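Local coordinates for protein cytochrome c-550 (Paracoccus denitrificans, PDB 1COT) that probably carries electrons in bacterial respiration as a small soluble class I cytochrome c, using a covalently attached heme c, at residues G44-S49 with E61-N66; P67-T72 with K84-K89. One frame throughout, in Å; residues are numbered along the deposited sequence.

Contact 1. Residues G44-S49 with E61-N66; sequences GRKIAS and EVAEKN. With HEC (heme c), chain B.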
ATOM      1  N   GLY A  44      -8.698   1.528  -3.648  1.00 10.25           N
ATOM      2  CA  GLY A  44     -10.038   1.945  -3.310  1.00 10.73           C
ATOM      3  C   GLY A  44     -10.299   1.812  -1.818  1.00 16.38           C
ATOM      4  O   GLY A  44     -11.329   2.273  -1.314  1.00 16.73           O
ATOM      5  N   ARG A  45      -9.367   1.213  -1.092  1.00 13.01           N
ATOM      6  CA  ARG A  45      -9.557   1.064   0.343  1.00 14.94           C
ATOM      7  C   ARG A  45      -9.137   2.323   1.095  1.00 18.69           C
ATOM      8  O   ARG A  45      -8.166   2.972   0.715  1.00 14.96           O
ATOM      9  CB  ARG A  45      -8.666  -0.080   0.763  1.00 13.38           C
ATOM     10  CG  ARG A  45      -8.677  -0.410   2.226  1.00 15.65           C
ATOM     11  CD  ARG A  45      -8.001  -1.762   2.393  1.00 18.14           C
ATOM     12  NE  ARG A  45      -6.614  -1.665   2.815  1.00 14.80           N
ATOM     13  CZ  ARG A  45      -5.764  -2.691   2.720  1.00 17.10           C
ATOM     14  NH1 ARG A  45      -6.140  -3.871   2.226  1.00 12.60           N
ATOM     15  NH2 ARG A  45      -4.514  -2.529   3.135  1.00 15.45           N
ATOM     16  N   LYS A  46      -9.839   2.661   2.182  1.00  9.55           N
ATOM     17  CA  LYS A  46      -9.480   3.828   2.974  1.00 12.40           C
ATOM     18  C   LYS A  46      -8.065   3.646   3.515  1.00  8.31           C
ATOM     19  O   LYS A  46      -7.678   2.551   3.921  1.00 10.50           O
ATOM     20  CB  LYS A  46     -10.410   3.937   4.178  1.00 14.24           C
ATOM     21  CG  LYS A  46     -10.265   5.225   4.971  1.00 16.90           C
ATOM     22  CD  LYS A  46     -11.210   5.322   6.169  1.00 26.30           C
ATOM     23  CE  LYS A  46     -11.282   6.706   6.776  1.00 20.16           C
ATOM     24  NZ  LYS A  46      -9.973   7.174   7.254  1.00 19.97           N
ATOM     25  N   ILE A  47      -7.274   4.708   3.510  1.00 11.35           N
ATOM     26  CA  ILE A  47      -5.906   4.629   4.014  1.00 12.54           C
ATOM     27  C   ILE A  47      -5.876   4.089   5.439  1.00 11.89           C
ATOM     28  O   ILE A  47      -6.746   4.442   6.235  1.00 14.02           O
ATOM     29  CB  ILE A  47      -5.356   6.057   4.125  1.00 18.34           C
ATOM     30  CG1 ILE A  47      -5.549   6.846   2.832  1.00 27.19           C
ATOM     31  CG2 ILE A  47      -3.903   6.070   4.573  1.00 23.81           C
ATOM     32  CD1 ILE A  47      -4.760   6.283   1.652  1.00 19.05           C
ATOM     33  N   ALA A  48      -4.867   3.276   5.760  1.00 10.29           N
ATOM     34  CA  ALA A  48      -4.662   2.701   7.088  1.00 12.90           C
ATOM     35  C   ALA A  48      -5.958   2.201   7.686  1.00 17.10           C
ATOM     36  O   ALA A  48      -6.329   2.600   8.789  1.00 13.92           O
ATOM     37  CB  ALA A  48      -4.042   3.748   8.007  1.00 11.43           C
ATOM     38  N   SER A  49      -6.649   1.331   6.960  1.00 12.06           N
ATOM     39  CA  SER A  49      -7.908   0.841   7.486  1.00 14.31           C
ATOM     40  C   SER A  49      -7.927  -0.648   7.754  1.00 32.63           C
ATOM     41  O   SER A  49      -8.986  -1.187   8.083  1.00 18.84           O
ATOM     42  CB  SER A  49      -9.099   1.284   6.656  1.00 10.83           C
ATOM     43  OG  SER A  49      -9.019   0.693   5.378  1.00 13.96           O
ATOM     44  N   GLU A  61      -2.134   9.620  10.993  1.00 12.79           N
ATOM     45  CA  GLU A  61      -2.411  11.047  10.937  1.00 13.05           C
ATOM     46  C   GLU A  61      -2.937  11.414   9.556  1.00 17.08           C
ATOM     47  O   GLU A  61      -3.842  12.233   9.426  1.00 15.73           O
ATOM     48  CB  GLU A  61      -1.186  11.914  11.275  1.00 13.38           C
ATOM     49  CG  GLU A  61      -1.509  13.418  11.246  1.00 20.54           C
ATOM     50  CD  GLU A  61      -0.386  14.217  11.856  1.00 44.11           C
ATOM     51  OE1 GLU A  61       0.312  13.516  12.712  1.00 49.16           O
ATOM     52  OE2 GLU A  61      -0.144  15.371  11.571  1.00 49.30           O
ATOM     53  N   VAL A  62      -2.385  10.816   8.502  1.00 11.47           N
ATOM     54  CA  VAL A  62      -2.886  11.133   7.182  1.00 13.65           C
ATOM     55  C   VAL A  62      -4.374  10.753   7.110  1.00 17.36           C
ATOM     56  O   VAL A  62      -5.176  11.541   6.616  1.00 14.84           O
ATOM     57  CB  VAL A  62      -2.142  10.352   6.109  1.00 19.68           C
ATOM     58  CG1 VAL A  62      -2.819  10.525   4.757  1.00 14.35           C
ATOM     59  CG2 VAL A  62      -0.678  10.777   6.045  1.00 15.68           C
ATOM     60  N   ALA A  63      -4.768   9.561   7.613  1.00 13.73           N
ATOM     61  CA  ALA A  63      -6.171   9.111   7.591  1.00 14.07           C
ATOM     62  C   ALA A  63      -7.090  10.065   8.343  1.00 15.94           C
ATOM     63  O   ALA A  63      -8.178  10.419   7.885  1.00 14.28           O
ATOM     64  CB  ALA A  63      -6.303   7.674   8.081  1.00 13.63           C
ATOM     65  N   GLU A  64      -6.629  10.485   9.505  1.00 19.05           N
ATOM     66  CA  GLU A  64      -7.360  11.388  10.353  1.00 13.44           C
ATOM     67  C   GLU A  64      -7.590  12.748   9.713  1.00 13.75           C
ATOM     68  O   GLU A  64      -8.689  13.311   9.715  1.00 20.17           O
ATOM     69  CB  GLU A  64      -6.559  11.441  11.634  1.00 19.31           C
ATOM     70  CG  GLU A  64      -7.350  12.231  12.658  1.00 40.72           C
ATOM     71  CD  GLU A  64      -6.537  12.220  13.887  1.00100.00           C
ATOM     72  OE1 GLU A  64      -5.497  11.432  13.800  1.00 99.15           O
ATOM     73  OE2 GLU A  64      -6.815  12.895  14.858  1.00100.00           O
ATOM     74  N   LYS A  65      -6.526  13.261   9.131  1.00 13.54           N
ATOM     75  CA  LYS A  65      -6.579  14.519   8.459  1.00 14.03           C
ATOM     76  C   LYS A  65      -7.318  14.441   7.121  1.00 22.81           C
ATOM     77  O   LYS A  65      -7.772  15.482   6.676  1.00 21.89           O
ATOM     78  CB  LYS A  65      -5.178  15.036   8.210  1.00 19.78           C
ATOM     79  CG  LYS A  65      -4.485  15.585   9.440  1.00 26.42           C
ATOM     80  CD  LYS A  65      -3.192  16.265   9.012  1.00 88.55           C
ATOM     81  CE  LYS A  65      -2.380  16.961  10.102  1.00100.00           C
ATOM     82  NZ  LYS A  65      -1.570  18.074   9.590  1.00100.00           N
ATOM     83  N   ASN A  66      -7.444  13.294   6.456  1.00 14.10           N
ATOM     84  CA  ASN A  66      -8.127  13.201   5.163  1.00 13.61           C
ATOM     85  C   ASN A  66      -9.041  11.985   5.237  1.00 19.84           C
ATOM     86  O   ASN A  66      -8.731  10.916   4.721  1.00 17.58           O
ATOM     87  CB  ASN A  66      -7.012  12.904   4.150  1.00 15.48           C
ATOM     88  CG  ASN A  66      -5.922  13.960   4.111  1.00 36.00           C
ATOM     89  OD1 ASN A  66      -6.084  14.957   3.400  1.00 27.01           O
ATOM     90  ND2 ASN A  66      -4.819  13.769   4.833  1.00 21.30           N
TER
HETATM   91 FE   HEC B 130       4.545  -1.859   2.536  1.00 11.12          FE
HETATM   92  CHA HEC B 130       2.235  -0.289   4.405  1.00  9.37           C
HETATM   93  CHB HEC B 130       2.816  -1.140  -0.256  1.00 14.03           C
HETATM   94  CHC HEC B 130       6.886  -3.439   0.649  1.00  9.34           C
HETATM   95  CHD HEC B 130       6.258  -2.725   5.323  1.00 11.80           C
HETATM   96  NA  HEC B 130       2.877  -0.899   2.130  1.00  8.46           N
HETATM   97  C1A HEC B 130       2.041  -0.315   3.075  1.00  8.80           C
HETATM   98  C2A HEC B 130       0.909   0.279   2.399  1.00 10.51           C
HETATM   99  C3A HEC B 130       1.050   0.053   1.081  1.00 12.26           C
HETATM  100  C4A HEC B 130       2.266  -0.680   0.922  1.00  9.42           C
HETATM  101  CMA HEC B 130       0.138   0.478  -0.046  1.00 10.82           C
HETATM  102  CAA HEC B 130      -0.208   1.016   3.086  1.00  7.76           C
HETATM  103  CBA HEC B 130      -1.341   0.024   3.393  1.00 14.97           C
HETATM  104  CGA HEC B 130      -2.619   0.608   4.001  1.00 10.37           C
HETATM  105  O1A HEC B 130      -3.261  -0.250   4.542  1.00 14.30           O
HETATM  106  O2A HEC B 130      -2.976   1.761   3.961  1.00 11.72           O
HETATM  107  NB  HEC B 130       4.830  -2.205   0.620  1.00 10.52           N
HETATM  108  C1B HEC B 130       3.951  -1.866  -0.361  1.00  9.51           C
HETATM  109  C2B HEC B 130       4.474  -2.333  -1.608  1.00  9.38           C
HETATM  110  C3B HEC B 130       5.609  -2.957  -1.338  1.00 12.95           C
HETATM  111  C4B HEC B 130       5.829  -2.869   0.041  1.00 11.42           C
HETATM  112  CMB HEC B 130       3.781  -2.077  -2.960  1.00  9.42           C
HETATM  113  CAB HEC B 130       6.556  -3.503  -2.329  1.00 15.18           C
HETATM  114  CBB HEC B 130       7.134  -2.654  -3.426  1.00 10.36           C
HETATM  115  NC  HEC B 130       6.202  -2.834   2.872  1.00 10.15           N
HETATM  116  C1C HEC B 130       7.051  -3.443   1.987  1.00 10.49           C
HETATM  117  C2C HEC B 130       8.143  -4.089   2.685  1.00 10.71           C
HETATM  118  C3C HEC B 130       7.945  -3.892   4.007  1.00 10.48           C
HETATM  119  C4C HEC B 130       6.739  -3.131   4.116  1.00  8.19           C
HETATM  120  CMC HEC B 130       9.287  -4.842   2.016  1.00 13.40           C
HETATM  121  CAC HEC B 130       8.760  -4.356   5.184  1.00 12.59           C
HETATM  122  CBC HEC B 130      10.242  -4.537   5.277  1.00  9.65           C
HETATM  123  ND  HEC B 130       4.319  -1.536   4.484  1.00 11.41           N
HETATM  124  C1D HEC B 130       5.138  -1.998   5.481  1.00  8.97           C
HETATM  125  C2D HEC B 130       4.606  -1.569   6.761  1.00  8.71           C
HETATM  126  C3D HEC B 130       3.470  -0.906   6.473  1.00  8.09           C
HETATM  127  C4D HEC B 130       3.300  -0.868   5.065  1.00 13.02           C
HETATM  128  CMD HEC B 130       5.225  -1.830   8.116  1.00 11.55           C
HETATM  129  CAD HEC B 130       2.613  -0.181   7.437  1.00 11.73           C
HETATM  130  CBD HEC B 130       3.174   1.272   7.348  1.00 14.11           C
HETATM  131  CGD HEC B 130       2.862   2.204   8.458  1.00 21.69           C
HETATM  132  O1D HEC B 130       2.107   1.958   9.367  1.00 12.72           O
HETATM  133  O2D HEC B 130       3.437   3.320   8.377  1.00 13.49           O
HETATM  134  O   HOH W   1      -8.632   8.160   5.109  1.00 16.75           O
HETATM  135  O   HOH W   2     -10.189   9.129   9.123  1.00 24.23           O
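A63 packs against I47 and K46 where a propionate-binding loop of the cytochrome c fold lies across helix 57-65, in a small contact, part methyl packing and part water-bridged. The methyl CB of A63 meets the backbone oxygen O of I47 at 3.7 Å, and CB of I47 lies 4.4 Å from the same methyl. Alanine suits the spot because the loop comes so near the helix, with CA atoms of I47 and A63 5.7 Å apart. Beyond CB the isoleucine turns off the helix to touch L69 and W71. From the same loop, R45 and A48 grip one heme propionate, a different oxygen each: NH2 of R45 reaches O1A at 3.0 Å in a nearly straight bond (163°), while the backbone N of A48 holds O2A. The arginine charge is likely to stabilise the propionate as a carboxylate. K46 suits the partly exposed border of the contact, its long chain extended until chi4 (-60°) bends the ammonium toward the last turn of the helix. Two waters accept hydrogen bonds from NZ: one donates onward to O of N66, and the other, 2.7 Å from NZ of K46, donates to O of A63.

Contact 2. Residues P67-T72 with K84-K89; sequences PDLTWT and KPWLVK. With HEC (heme c), chain B.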
ATOM      1  N   PRO A  67     -10.165  12.136   5.909  1.00 17.70           N
ATOM      2  CA  PRO A  67     -11.079  11.044   6.112  1.00 17.37           C
ATOM      3  C   PRO A  67     -11.661  10.361   4.906  1.00 15.39           C
ATOM      4  O   PRO A  67     -12.003   9.180   4.932  1.00 19.86           O
ATOM      5  CB  PRO A  67     -12.166  11.541   7.056  1.00 16.52           C
ATOM      6  CG  PRO A  67     -11.904  13.021   7.290  1.00 21.49           C
ATOM      7  CD  PRO A  67     -10.686  13.409   6.476  1.00 21.80           C
ATOM      8  N   ASP A  68     -11.767  11.125   3.860  1.00 14.67           N
ATOM      9  CA  ASP A  68     -12.318  10.551   2.683  1.00 15.17           C
ATOM     10  C   ASP A  68     -11.252   9.957   1.779  1.00 29.17           C
ATOM     11  O   ASP A  68     -11.553   9.476   0.687  1.00 22.37           O
ATOM     12  CB  ASP A  68     -13.027  11.678   1.926  1.00 20.35           C
ATOM     13  CG  ASP A  68     -12.149  12.882   1.706  1.00 31.68           C
ATOM     14  OD1 ASP A  68     -11.109  13.093   2.293  1.00 29.68           O
ATOM     15  OD2 ASP A  68     -12.637  13.684   0.796  1.00 47.96           O
ATOM     16  N   LEU A  69     -10.005   9.985   2.209  1.00 17.27           N
ATOM     17  CA  LEU A  69      -8.948   9.451   1.384  1.00 20.13           C
ATOM     18  C   LEU A  69      -8.872   7.942   1.343  1.00 12.82           C
ATOM     19  O   LEU A  69      -8.780   7.248   2.354  1.00 14.29           O
ATOM     20  CB  LEU A  69      -7.582  10.025   1.804  1.00 19.79           C
ATOM     21  CG  LEU A  69      -6.453   9.706   0.825  1.00 21.42           C
ATOM     22  CD1 LEU A  69      -6.809  10.260  -0.556  1.00 18.21           C
ATOM     23  CD2 LEU A  69      -5.171  10.345   1.321  1.00 22.09           C
ATOM     24  N   THR A  70      -8.919   7.461   0.116  1.00 16.10           N
ATOM     25  CA  THR A  70      -8.829   6.051  -0.168  1.00 20.70           C
ATOM     26  C   THR A  70      -7.676   5.940  -1.135  1.00 17.62           C
ATOM     27  O   THR A  70      -7.369   6.888  -1.847  1.00 19.58           O
ATOM     28  CB  THR A  70     -10.116   5.459  -0.759  1.00 17.36           C
ATOM     29  OG1 THR A  70     -10.371   6.065  -2.012  1.00 19.87           O
ATOM     30  CG2 THR A  70     -11.277   5.685   0.202  1.00 17.09           C
ATOM     31  N   TRP A  71      -7.031   4.804  -1.160  1.00 11.18           N
ATOM     32  CA  TRP A  71      -5.926   4.687  -2.076  1.00 15.91           C
ATOM     33  C   TRP A  71      -6.294   4.608  -3.540  1.00 24.87           C
ATOM     34  O   TRP A  71      -7.096   3.772  -3.958  1.00 19.55           O
ATOM     35  CB  TRP A  71      -5.253   3.337  -1.823  1.00  9.89           C
ATOM     36  CG  TRP A  71      -4.403   3.330  -0.611  1.00 10.17           C
ATOM     37  CD1 TRP A  71      -4.591   2.548   0.476  1.00 13.98           C
ATOM     38  CD2 TRP A  71      -3.229   4.110  -0.386  1.00 10.98           C
ATOM     39  NE1 TRP A  71      -3.593   2.784   1.388  1.00 12.81           N
ATOM     40  CE2 TRP A  71      -2.747   3.741   0.884  1.00 18.46           C
ATOM     41  CE3 TRP A  71      -2.555   5.072  -1.146  1.00 11.56           C
ATOM     42  CZ2 TRP A  71      -1.593   4.337   1.412  1.00 16.25           C
ATOM     43  CZ3 TRP A  71      -1.423   5.663  -0.616  1.00 12.89           C
ATOM     44  CH2 TRP A  71      -0.948   5.291   0.648  1.00 11.71           C
ATOM     45  N   THR A  72      -5.693   5.474  -4.334  1.00 15.00           N
ATOM     46  CA  THR A  72      -5.907   5.487  -5.764  1.00 15.82           C
ATOM     47  C   THR A  72      -4.617   4.938  -6.347  1.00 18.82           C
ATOM     48  O   THR A  72      -3.600   4.932  -5.654  1.00 12.17           O
ATOM     49  CB  THR A  72      -6.101   6.905  -6.326  1.00 18.05           C
ATOM     50  OG1 THR A  72      -4.955   7.683  -6.042  1.00 17.71           O
ATOM     51  CG2 THR A  72      -7.341   7.522  -5.703  1.00 18.81           C
ATOM     52  N   LYS A  84       8.144   8.137   3.117  1.00 13.71           N
ATOM     53  CA  LYS A  84       8.551   9.271   3.918  1.00 14.47           C
ATOM     54  C   LYS A  84       8.061  10.628   3.460  1.00 15.45           C
ATOM     55  O   LYS A  84       7.288  11.304   4.144  1.00 16.56           O
ATOM     56  CB  LYS A  84      10.011   9.229   4.335  1.00 12.73           C
ATOM     57  CG  LYS A  84      10.415  10.378   5.253  1.00 26.25           C
ATOM     58  CD  LYS A  84       9.679  10.494   6.589  1.00 54.38           C
ATOM     59  CE  LYS A  84      10.024  11.745   7.387  1.00 41.61           C
ATOM     60  NZ  LYS A  84      10.627  11.476   8.698  1.00 78.09           N
ATOM     61  N   PRO A  85       8.504  11.057   2.294  1.00 11.17           N
ATOM     62  CA  PRO A  85       8.098  12.353   1.782  1.00 14.38           C
ATOM     63  C   PRO A  85       6.599  12.468   1.575  1.00 11.74           C
ATOM     64  O   PRO A  85       5.997  13.534   1.721  1.00 13.22           O
ATOM     65  CB  PRO A  85       8.830  12.511   0.451  1.00 14.22           C
ATOM     66  CG  PRO A  85       9.681  11.265   0.232  1.00 14.27           C
ATOM     67  CD  PRO A  85       9.549  10.397   1.475  1.00 13.07           C
ATOM     68  N   TRP A  86       5.985  11.350   1.218  1.00 14.54           N
ATOM     69  CA  TRP A  86       4.564  11.339   0.997  1.00 13.14           C
ATOM     70  C   TRP A  86       3.857  11.678   2.303  1.00 14.62           C
ATOM     71  O   TRP A  86       2.937  12.505   2.341  1.00 14.78           O
ATOM     72  CB  TRP A  86       4.112   9.974   0.494  1.00 11.05           C
ATOM     73  CG  TRP A  86       2.709   9.998  -0.017  1.00 15.86           C
ATOM     74  CD1 TRP A  86       2.311  10.434  -1.238  1.00 15.96           C
ATOM     75  CD2 TRP A  86       1.512   9.570   0.658  1.00 14.41           C
ATOM     76  NE1 TRP A  86       0.959  10.301  -1.365  1.00 18.38           N
ATOM     77  CE2 TRP A  86       0.431   9.768  -0.219  1.00 14.55           C
ATOM     78  CE3 TRP A  86       1.265   9.029   1.917  1.00 15.41           C
ATOM     79  CZ2 TRP A  86      -0.883   9.454   0.131  1.00 17.83           C
ATOM     80  CZ3 TRP A  86      -0.031   8.716   2.263  1.00 24.45           C
ATOM     81  CH2 TRP A  86      -1.100   8.922   1.383  1.00 15.17           C
ATOM     82  N   LEU A  87       4.298  11.020   3.374  1.00 14.81           N
ATOM     83  CA  LEU A  87       3.732  11.248   4.692  1.00 13.20           C
ATOM     84  C   LEU A  87       3.978  12.699   5.127  1.00 16.12           C
ATOM     85  O   LEU A  87       3.081  13.333   5.680  1.00 16.07           O
ATOM     86  CB  LEU A  87       4.303  10.255   5.725  1.00 12.25           C
ATOM     87  CG  LEU A  87       3.817   8.823   5.529  1.00 12.63           C
ATOM     88  CD1 LEU A  87       4.587   7.919   6.486  1.00 15.79           C
ATOM     89  CD2 LEU A  87       2.325   8.755   5.831  1.00 14.99           C
ATOM     90  N   VAL A  88       5.175  13.253   4.875  1.00 15.06           N
ATOM     91  CA  VAL A  88       5.451  14.635   5.254  1.00 11.59           C
ATOM     92  C   VAL A  88       4.487  15.546   4.522  1.00 17.55           C
ATOM     93  O   VAL A  88       3.914  16.493   5.070  1.00 19.34           O
ATOM     94  CB  VAL A  88       6.885  15.041   4.947  1.00 25.06           C
ATOM     95  CG1 VAL A  88       7.071  16.524   5.223  1.00 16.14           C
ATOM     96  CG2 VAL A  88       7.846  14.210   5.801  1.00 18.30           C
ATOM     97  N   LYS A  89       4.316  15.250   3.251  1.00 17.96           N
ATOM     98  CA  LYS A  89       3.418  16.006   2.413  1.00 13.56           C
ATOM     99  C   LYS A  89       1.977  16.030   2.914  1.00 19.80           C
ATOM    100  O   LYS A  89       1.355  17.086   3.030  1.00 22.97           O
ATOM    101  CB  LYS A  89       3.485  15.462   0.992  1.00 18.95           C
ATOM    102  CG  LYS A  89       2.367  16.010   0.123  1.00 35.19           C
ATOM    103  CD  LYS A  89       2.512  15.700  -1.359  1.00 32.94           C
ATOM    104  CE  LYS A  89       2.016  14.324  -1.776  1.00 18.99           C
ATOM    105  NZ  LYS A  89       1.486  14.341  -3.149  1.00 17.07           N
TER
HETATM  106 FE   HEC B 130       4.545  -1.859   2.536  1.00 11.12          FE
HETATM  107  CHA HEC B 130       2.235  -0.289   4.405  1.00  9.37           C
HETATM  108  CHB HEC B 130       2.816  -1.140  -0.256  1.00 14.03           C
HETATM  109  CHC HEC B 130       6.886  -3.439   0.649  1.00  9.34           C
HETATM  110  CHD HEC B 130       6.258  -2.725   5.323  1.00 11.80           C
HETATM  111  NA  HEC B 130       2.877  -0.899   2.130  1.00  8.46           N
HETATM  112  C1A HEC B 130       2.041  -0.315   3.075  1.00  8.80           C
HETATM  113  C2A HEC B 130       0.909   0.279   2.399  1.00 10.51           C
HETATM  114  C3A HEC B 130       1.050   0.053   1.081  1.00 12.26           C
HETATM  115  C4A HEC B 130       2.266  -0.680   0.922  1.00  9.42           C
HETATM  116  CMA HEC B 130       0.138   0.478  -0.046  1.00 10.82           C
HETATM  117  CAA HEC B 130      -0.208   1.016   3.086  1.00  7.76           C
HETATM  118  CBA HEC B 130      -1.341   0.024   3.393  1.00 14.97           C
HETATM  119  CGA HEC B 130      -2.619   0.608   4.001  1.00 10.37           C
HETATM  120  O1A HEC B 130      -3.261  -0.250   4.542  1.00 14.30           O
HETATM  121  O2A HEC B 130      -2.976   1.761   3.961  1.00 11.72           O
HETATM  122  NB  HEC B 130       4.830  -2.205   0.620  1.00 10.52           N
HETATM  123  C1B HEC B 130       3.951  -1.866  -0.361  1.00  9.51           C
HETATM  124  C2B HEC B 130       4.474  -2.333  -1.608  1.00  9.38           C
HETATM  125  C3B HEC B 130       5.609  -2.957  -1.338  1.00 12.95           C
HETATM  126  C4B HEC B 130       5.829  -2.869   0.041  1.00 11.42           C
HETATM  127  CMB HEC B 130       3.781  -2.077  -2.960  1.00  9.42           C
HETATM  128  CAB HEC B 130       6.556  -3.503  -2.329  1.00 15.18           C
HETATM  129  CBB HEC B 130       7.134  -2.654  -3.426  1.00 10.36           C
HETATM  130  NC  HEC B 130       6.202  -2.834   2.872  1.00 10.15           N
HETATM  131  C1C HEC B 130       7.051  -3.443   1.987  1.00 10.49           C
HETATM  132  C2C HEC B 130       8.143  -4.089   2.685  1.00 10.71           C
HETATM  133  C3C HEC B 130       7.945  -3.892   4.007  1.00 10.48           C
HETATM  134  C4C HEC B 130       6.739  -3.131   4.116  1.00  8.19           C
HETATM  135  CMC HEC B 130       9.287  -4.842   2.016  1.00 13.40           C
HETATM  136  CAC HEC B 130       8.760  -4.356   5.184  1.00 12.59           C
HETATM  137  CBC HEC B 130      10.242  -4.537   5.277  1.00  9.65           C
HETATM  138  ND  HEC B 130       4.319  -1.536   4.484  1.00 11.41           N
HETATM  139  C1D HEC B 130       5.138  -1.998   5.481  1.00  8.97           C
HETATM  140  C2D HEC B 130       4.606  -1.569   6.761  1.00  8.71           C
HETATM  141  C3D HEC B 130       3.470  -0.906   6.473  1.00  8.09           C
HETATM  142  C4D HEC B 130       3.300  -0.868   5.065  1.00 13.02           C
HETATM  143  CMD HEC B 130       5.225  -1.830   8.116  1.00 11.55           C
HETATM  144  CAD HEC B 130       2.613  -0.181   7.437  1.00 11.73           C
HETATM  145  CBD HEC B 130       3.174   1.272   7.348  1.00 14.11           C
HETATM  146  CGD HEC B 130       2.862   2.204   8.458  1.00 21.69           C
HETATM  147  O1D HEC B 130       2.107   1.958   9.367  1.00 12.72           O
HETATM  148  O2D HEC B 130       3.437   3.320   8.377  1.00 13.49           O
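With CG of W71 anti to its carbonyl carbon (chi1 -77°), the indole swings from the 67-72 loop to lie between the heme and helix 83-91; W86, whose CG is anti to the backbone N (chi1 -168°), reaches out from that helix to meet it. The six-membered rings are near parallel, planes at 28°, but slid well apart, centroids 5.2 Å from each other, so they overlap little. CH2 of W71 sits over one face of the W86 ring, 3.7 Å from CH2 of W86. L69 adds its methyl CD2 at 4.3 Å from CH2 of W86, an apolar contact suited to a buried indole. Tryptophan suits position 71 on two counts: its benzo end packs while NE1, on the pyrrole ring, donates to propionate oxygen O2A of the heme at 2.8 Å. The acceptor lies in the plane of the ring, and the bond is nearly straight. A phenylalanine in place of W71 would probably leave O2A without this indole donor and open a gap beside W86. Around the pair, Y79 of helix 73-81 meets both indoles, edge-to-face with W86, while V62 of helix 57-65 also touches W86, so the tryptophans join the 67-72 loop to three helices.

How the contacts relate
Contacts 1 and 2 follow one another along the chain, their centres about 7 Å apart, and both are buried at their middle. Contact 1 joins a loop to helix 57-65 and runs out to a water-bridged, partly exposed edge, its chemistry mixing a methyl, backbone carbonyls and an ammonium; contact 2 joins the next loop to helix 83-91 through aromatic and aliphatic side chains. The two loops are tied directly, with N of G44 2.8 Å from O of W71 and O of R45 2.9 Å from N of W71, both probable hydrogen bonds. Both contacts reach the same heme propionate, contact 1 through a charged side chain and a backbone N-H, contact 2 through an indole N-H.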